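Local coordinates for 14-3-3 protein (Cryptosporidium parvum, PDB 3EFZ) that probably binds phosphoserine-containing partner proteins, as expected of a member of the 14-3-3 family of signalling adaptors, at residues Lys146-Glu157 with Thr198-Leu209. Numbering follows the deposited sequence.
Sequences KLKGDLMRYKAE and TILNYTILKYDL
Arg153 reaches from helix 138-158 across to Asn201, Leu205 and Leu209 in the all-helical 14-3-3 fold, and the axes of the two segments run 21° from parallel, 10.6 Å apart at closest approach. Its CB starts toward the partner helix. Arg153 CG, anti to the backbone N, lies 3.9 Å from Leu209 CD2 and also borders Leu205 CD1. CD then passes over the backbone of helix 193-207, about equally far from Asn201 O and Leu205 N, and the bend at chi3 (58°) turns the guanidinium back along its own helix toward Asp150. Arg153 NH1 has Ile204 CG2 3.8 Å away. NH2 ends the chain with a weak in-plane bond to Asp150 OD1, part of a salt bridge; Asn201 ND2 is close to NH2 too, but as a second donor.

Asp150 thus gathers several donors. Lys146 NZ bonds Asp150 OD2 at 2.8 Å, using the syn lone pair of that oxygen, after Lys146 CD has passed Thr198 OG1, which is itself bonded to Leu194 O. Tyr175 OH of helix 161-185 is hydrogen-bonded to both Arg153 NE and Asp150 OD1, so that helix ties the two together. Flanking cations would be expected to stabilise the carboxylate.

The predicted phosphoserine-contacting role of Arg153 is shared by Arg79, which pairs with Glu157 OE2; this contact therefore probably lines the ligand groove. Toward the C-terminal ends of the two segments, Leu209 lies against Ala156 CB and Glu157 CG. A hydrogen bond between the segments runs from Asn201 ND2 to Asp150 OD1 (158° at the hydrogen), near the amide plane but from above that of the carboxylate; its 2.5 Å is unusually short, and the exact length is doubtful.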
loop_
_atom_site.group_PDB
_atom_site.type_symbol
_atom_site.label_atom_id
_atom_site.label_comp_id
_atom_site.label_asym_id
_atom_site.label_seq_id
_atom_site.Cartn_x
_atom_site.Cartn_y
_atom_site.Cartn_z
ATOM N N LYS B 146 -20.403 -2.626 0.554
ATOM C CA LYS B 146 -19.649 -3.484 -0.359
ATOM C C LYS B 146 -18.208 -3.691 0.153
ATOM O O LYS B 146 -17.683 -4.815 0.134
ATOM C CB LYS B 146 -19.611 -2.910 -1.785
ATOM C CG LYS B 146 -18.464 -3.493 -2.579
ATOM C CD LYS B 146 -18.179 -2.820 -3.884
ATOM C CE LYS B 146 -16.920 -3.412 -4.491
ATOM N NZ LYS B 146 -15.688 -2.821 -3.935
ATOM N N LEU B 147 -17.599 -2.591 0.601
ATOM C CA LEU B 147 -16.264 -2.564 1.162
ATOM C C LEU B 147 -16.123 -3.499 2.369
ATOM O O LEU B 147 -15.139 -4.233 2.478
ATOM C CB LEU B 147 -15.949 -1.125 1.564
ATOM C CG LEU B 147 -14.517 -0.694 1.786
ATOM C CD1 LEU B 147 -14.337 0.793 1.439
ATOM C CD2 LEU B 147 -14.112 -1.003 3.246
ATOM N N LYS B 148 -17.108 -3.476 3.266
ATOM C CA LYS B 148 -17.165 -4.446 4.368
ATOM C C LYS B 148 -17.293 -5.878 3.844
ATOM O O LYS B 148 -16.731 -6.802 4.429
ATOM C CB LYS B 148 -18.312 -4.138 5.329
ATOM C CG LYS B 148 -18.180 -2.819 6.097
ATOM C CD LYS B 148 -19.083 -2.797 7.305
ATOM C CE LYS B 148 -20.582 -2.694 6.930
ATOM N NZ LYS B 148 -21.471 -2.864 8.117
ATOM N N GLY B 149 -18.055 -6.050 2.762
ATOM C CA GLY B 149 -18.157 -7.317 2.049
ATOM C C GLY B 149 -16.822 -7.823 1.561
ATOM O O GLY B 149 -16.480 -8.983 1.823
ATOM N N ASP B 150 -16.061 -6.945 0.886
ATOM C CA ASP B 150 -14.676 -7.217 0.479
ATOM C C ASP B 150 -13.767 -7.610 1.640
ATOM O O ASP B 150 -13.036 -8.594 1.541
ATOM C CB ASP B 150 -14.039 -6.020 -0.260
ATOM C CG ASP B 150 -14.765 -5.651 -1.544
ATOM O OD1 ASP B 150 -15.457 -6.484 -2.154
ATOM O OD2 ASP B 150 -14.624 -4.504 -1.952
ATOM N N LEU B 151 -13.786 -6.831 2.717
ATOM C CA LEU B 151 -12.979 -7.120 3.911
ATOM C C LEU B 151 -13.352 -8.428 4.615
ATOM O O LEU B 151 -12.480 -9.126 5.109
ATOM C CB LEU B 151 -13.022 -5.962 4.917
ATOM C CG LEU B 151 -12.416 -4.608 4.524
ATOM C CD1 LEU B 151 -12.669 -3.642 5.635
ATOM C CD2 LEU B 151 -10.917 -4.682 4.198
ATOM N N MET B 152 -14.635 -8.754 4.668
ATOM C CA MET B 152 -15.052 -10.076 5.129
ATOM C C MET B 152 -14.527 -11.230 4.246
ATOM O O MET B 152 -14.123 -12.289 4.750
ATOM C CB MET B 152 -16.580 -10.141 5.252
ATOM C CG MET B 152 -17.113 -9.459 6.493
ATOM S SD MET B 152 -16.394 -10.128 8.004
ATOM C CE MET B 152 -16.148 -8.600 8.874
ATOM N N ARG B 153 -14.558 -11.010 2.929
ATOM C CA ARG B 153 -14.020 -11.960 1.931
ATOM C C ARG B 153 -12.530 -12.179 2.164
ATOM O O ARG B 153 -12.038 -13.311 2.048
ATOM C CB ARG B 153 -14.296 -11.469 0.490
ATOM C CG ARG B 153 -13.633 -12.278 -0.648
ATOM C CD ARG B 153 -14.289 -12.000 -2.031
ATOM N NE ARG B 153 -14.238 -10.571 -2.400
ATOM C CZ ARG B 153 -13.204 -9.989 -3.003
ATOM N NH1 ARG B 153 -12.132 -10.706 -3.343
ATOM N NH2 ARG B 153 -13.239 -8.684 -3.273
ATOM N N TYR B 154 -11.817 -11.103 2.509
ATOM C CA TYR B 154 -10.390 -11.212 2.820
ATOM C C TYR B 154 -10.132 -12.052 4.066
ATOM O O TYR B 154 -9.176 -12.818 4.092
ATOM C CB TYR B 154 -9.746 -9.837 3.014
ATOM C CG TYR B 154 -9.734 -8.910 1.804
ATOM C CD1 TYR B 154 -10.074 -9.348 0.511
ATOM C CD2 TYR B 154 -9.340 -7.582 1.963
ATOM C CE1 TYR B 154 -10.038 -8.470 -0.570
ATOM C CE2 TYR B 154 -9.283 -6.704 0.896
ATOM C CZ TYR B 154 -9.639 -7.140 -0.354
ATOM O OH TYR B 154 -9.551 -6.209 -1.362
ATOM N N LYS B 155 -10.966 -11.888 5.097
ATOM C CA LYS B 155 -10.789 -12.616 6.369
ATOM C C LYS B 155 -11.038 -14.093 6.101
ATOM O O LYS B 155 -10.324 -14.952 6.613
ATOM C CB LYS B 155 -11.756 -12.129 7.470
ATOM C CG LYS B 155 -11.614 -10.677 7.934
ATOM C CD LYS B 155 -12.439 -10.447 9.208
ATOM C CE LYS B 155 -12.437 -8.991 9.619
ATOM N NZ LYS B 155 -13.096 -8.744 10.959
ATOM N N ALA B 156 -12.061 -14.352 5.286
ATOM C CA ALA B 156 -12.470 -15.683 4.844
ATOM C C ALA B 156 -11.372 -16.447 4.094
ATOM O O ALA B 156 -11.355 -17.669 4.123
ATOM C CB ALA B 156 -13.725 -15.571 3.965
ATOM N N GLU B 157 -10.484 -15.729 3.402
ATOM C CA GLU B 157 -9.338 -16.328 2.704
ATOM C C GLU B 157 -8.245 -16.760 3.683
ATOM O O GLU B 157 -7.373 -17.588 3.351
ATOM C CB GLU B 157 -8.737 -15.339 1.692
ATOM C CG GLU B 157 -9.674 -14.854 0.611
ATOM C CD GLU B 157 -9.032 -13.782 -0.285
ATOM O OE1 GLU B 157 -8.111 -13.078 0.181
ATOM O OE2 GLU B 157 -9.447 -13.638 -1.453
ATOM N N THR B 198 -19.919 -4.294 -7.538
ATOM C CA THR B 198 -20.488 -5.089 -6.468
ATOM C C THR B 198 -20.827 -6.498 -6.939
ATOM O O THR B 198 -20.516 -7.468 -6.249
ATOM C CB THR B 198 -21.704 -4.384 -5.820
ATOM O OG1 THR B 198 -21.371 -3.002 -5.577
ATOM C CG2 THR B 198 -22.064 -5.056 -4.490
ATOM N N ILE B 199 -21.460 -6.592 -8.111
ATOM C CA ILE B 199 -21.702 -7.861 -8.801
ATOM C C ILE B 199 -20.412 -8.671 -8.946
ATOM O O ILE B 199 -20.400 -9.876 -8.671
ATOM C CB ILE B 199 -22.353 -7.618 -10.210
ATOM C CG1 ILE B 199 -23.731 -6.933 -10.081
ATOM C CG2 ILE B 199 -22.412 -8.927 -11.061
ATOM C CD1 ILE B 199 -24.897 -7.863 -9.669
ATOM N N LEU B 200 -19.340 -8.003 -9.378
ATOM C CA LEU B 200 -18.056 -8.647 -9.654
ATOM C C LEU B 200 -17.419 -9.251 -8.411
ATOM O O LEU B 200 -16.946 -10.385 -8.460
ATOM C CB LEU B 200 -17.062 -7.683 -10.330
ATOM C CG LEU B 200 -15.632 -8.226 -10.581
ATOM C CD1 LEU B 200 -15.600 -9.350 -11.623
ATOM C CD2 LEU B 200 -14.637 -7.119 -10.964
ATOM N N ASN B 201 -17.395 -8.495 -7.312
ATOM C CA ASN B 201 -16.844 -9.000 -6.062
ATOM C C ASN B 201 -17.668 -10.144 -5.448
ATOM O O ASN B 201 -17.099 -11.109 -4.910
ATOM C CB ASN B 201 -16.603 -7.846 -5.091
ATOM C CG ASN B 201 -15.395 -6.998 -5.495
ATOM O OD1 ASN B 201 -14.933 -7.057 -6.631
ATOM N ND2 ASN B 201 -14.899 -6.201 -4.576
ATOM N N TYR B 202 -18.990 -10.045 -5.570
ATOM C CA TYR B 202 -19.901 -11.119 -5.152
ATOM C C TYR B 202 -19.693 -12.348 -6.018
ATOM O O TYR B 202 -19.675 -13.457 -5.501
ATOM C CB TYR B 202 -21.362 -10.650 -5.213
ATOM C CG TYR B 202 -22.396 -11.524 -4.495
ATOM C CD1 TYR B 202 -22.017 -12.541 -3.612
ATOM C CD2 TYR B 202 -23.751 -11.295 -4.679
ATOM C CE1 TYR B 202 -22.963 -13.320 -2.956
ATOM C CE2 TYR B 202 -24.710 -12.070 -4.026
ATOM C CZ TYR B 202 -24.303 -13.080 -3.164
ATOM O OH TYR B 202 -25.255 -13.842 -2.514
ATOM N N THR B 203 -19.543 -12.142 -7.331
ATOM C CA THR B 203 -19.193 -13.211 -8.268
ATOM C C THR B 203 -17.884 -13.895 -7.862
ATOM O O THR B 203 -17.811 -15.119 -7.897
ATOM C CB THR B 203 -19.093 -12.700 -9.727
ATOM O OG1 THR B 203 -20.379 -12.234 -10.159
ATOM C CG2 THR B 203 -18.627 -13.798 -10.664
ATOM N N ILE B 204 -16.884 -13.111 -7.449
ATOM C CA ILE B 204 -15.605 -13.648 -6.957
ATOM C C ILE B 204 -15.788 -14.517 -5.696
ATOM O O ILE B 204 -15.195 -15.620 -5.594
ATOM C CB ILE B 204 -14.560 -12.525 -6.723
ATOM C CG1 ILE B 204 -14.187 -11.847 -8.046
ATOM C CG2 ILE B 204 -13.309 -13.077 -6.037
ATOM C CD1 ILE B 204 -13.416 -10.534 -7.871
ATOM N N LEU B 205 -16.625 -14.044 -4.767
ATOM C CA LEU B 205 -16.955 -14.795 -3.556
ATOM C C LEU B 205 -17.597 -16.134 -3.887
ATOM O O LEU B 205 -17.226 -17.156 -3.294
ATOM C CB LEU B 205 -17.892 -13.993 -2.643
ATOM C CG LEU B 205 -18.292 -14.565 -1.277
ATOM C CD1 LEU B 205 -17.113 -14.529 -0.280
ATOM C CD2 LEU B 205 -19.489 -13.780 -0.723
ATOM N N LYS B 206 -18.542 -16.116 -4.830
ATOM C CA LYS B 206 -19.242 -17.315 -5.284
ATOM C C LYS B 206 -18.304 -18.305 -5.964
ATOM O O LYS B 206 -18.358 -19.511 -5.691
ATOM C CB LYS B 206 -20.372 -16.960 -6.265
ATOM C CG LYS B 206 -21.565 -16.229 -5.665
ATOM C CD LYS B 206 -22.478 -15.742 -6.786
ATOM C CE LYS B 206 -23.596 -14.864 -6.250
ATOM N NZ LYS B 206 -24.742 -15.621 -5.691
ATOM N N TYR B 207 -17.472 -17.790 -6.864
ATOM C CA TYR B 207 -16.534 -18.607 -7.607
ATOM C C TYR B 207 -15.529 -19.265 -6.670
ATOM O O TYR B 207 -15.438 -20.484 -6.626
ATOM C CB TYR B 207 -15.827 -17.777 -8.695
ATOM C CG TYR B 207 -14.922 -18.577 -9.623
ATOM C CD1 TYR B 207 -15.331 -18.907 -10.918
ATOM C CD2 TYR B 207 -13.650 -18.993 -9.206
ATOM C CE1 TYR B 207 -14.491 -19.633 -11.775
ATOM C CE2 TYR B 207 -12.816 -19.720 -10.043
ATOM C CZ TYR B 207 -13.236 -20.037 -11.326
ATOM O OH TYR B 207 -12.398 -20.759 -12.147
ATOM N N ASP B 208 -14.791 -18.459 -5.915
ATOM C CA ASP B 208 -13.698 -18.988 -5.111
ATOM C C ASP B 208 -14.210 -19.563 -3.781
ATOM O O ASP B 208 -14.446 -20.785 -3.684
ATOM C CB ASP B 208 -12.600 -17.932 -4.918
ATOM C CG ASP B 208 -11.305 -18.520 -4.387
ATOM O OD1 ASP B 208 -11.278 -19.738 -4.079
ATOM O OD2 ASP B 208 -10.307 -17.762 -4.271
ATOM N N LEU B 209 -14.433 -18.682 -2.799
ATOM C CA LEU B 209 -14.788 -19.066 -1.431
ATOM C C LEU B 209 -16.008 -19.982 -1.274
ATOM O O LEU B 209 -16.001 -20.880 -0.436
ATOM C CB LEU B 209 -14.965 -17.827 -0.542
ATOM C CG LEU B 209 -13.759 -17.091 0.060
ATOM C CD1 LEU B 209 -12.721 -18.065 0.616
ATOM C CD2 LEU B 209 -13.138 -16.108 -0.926
#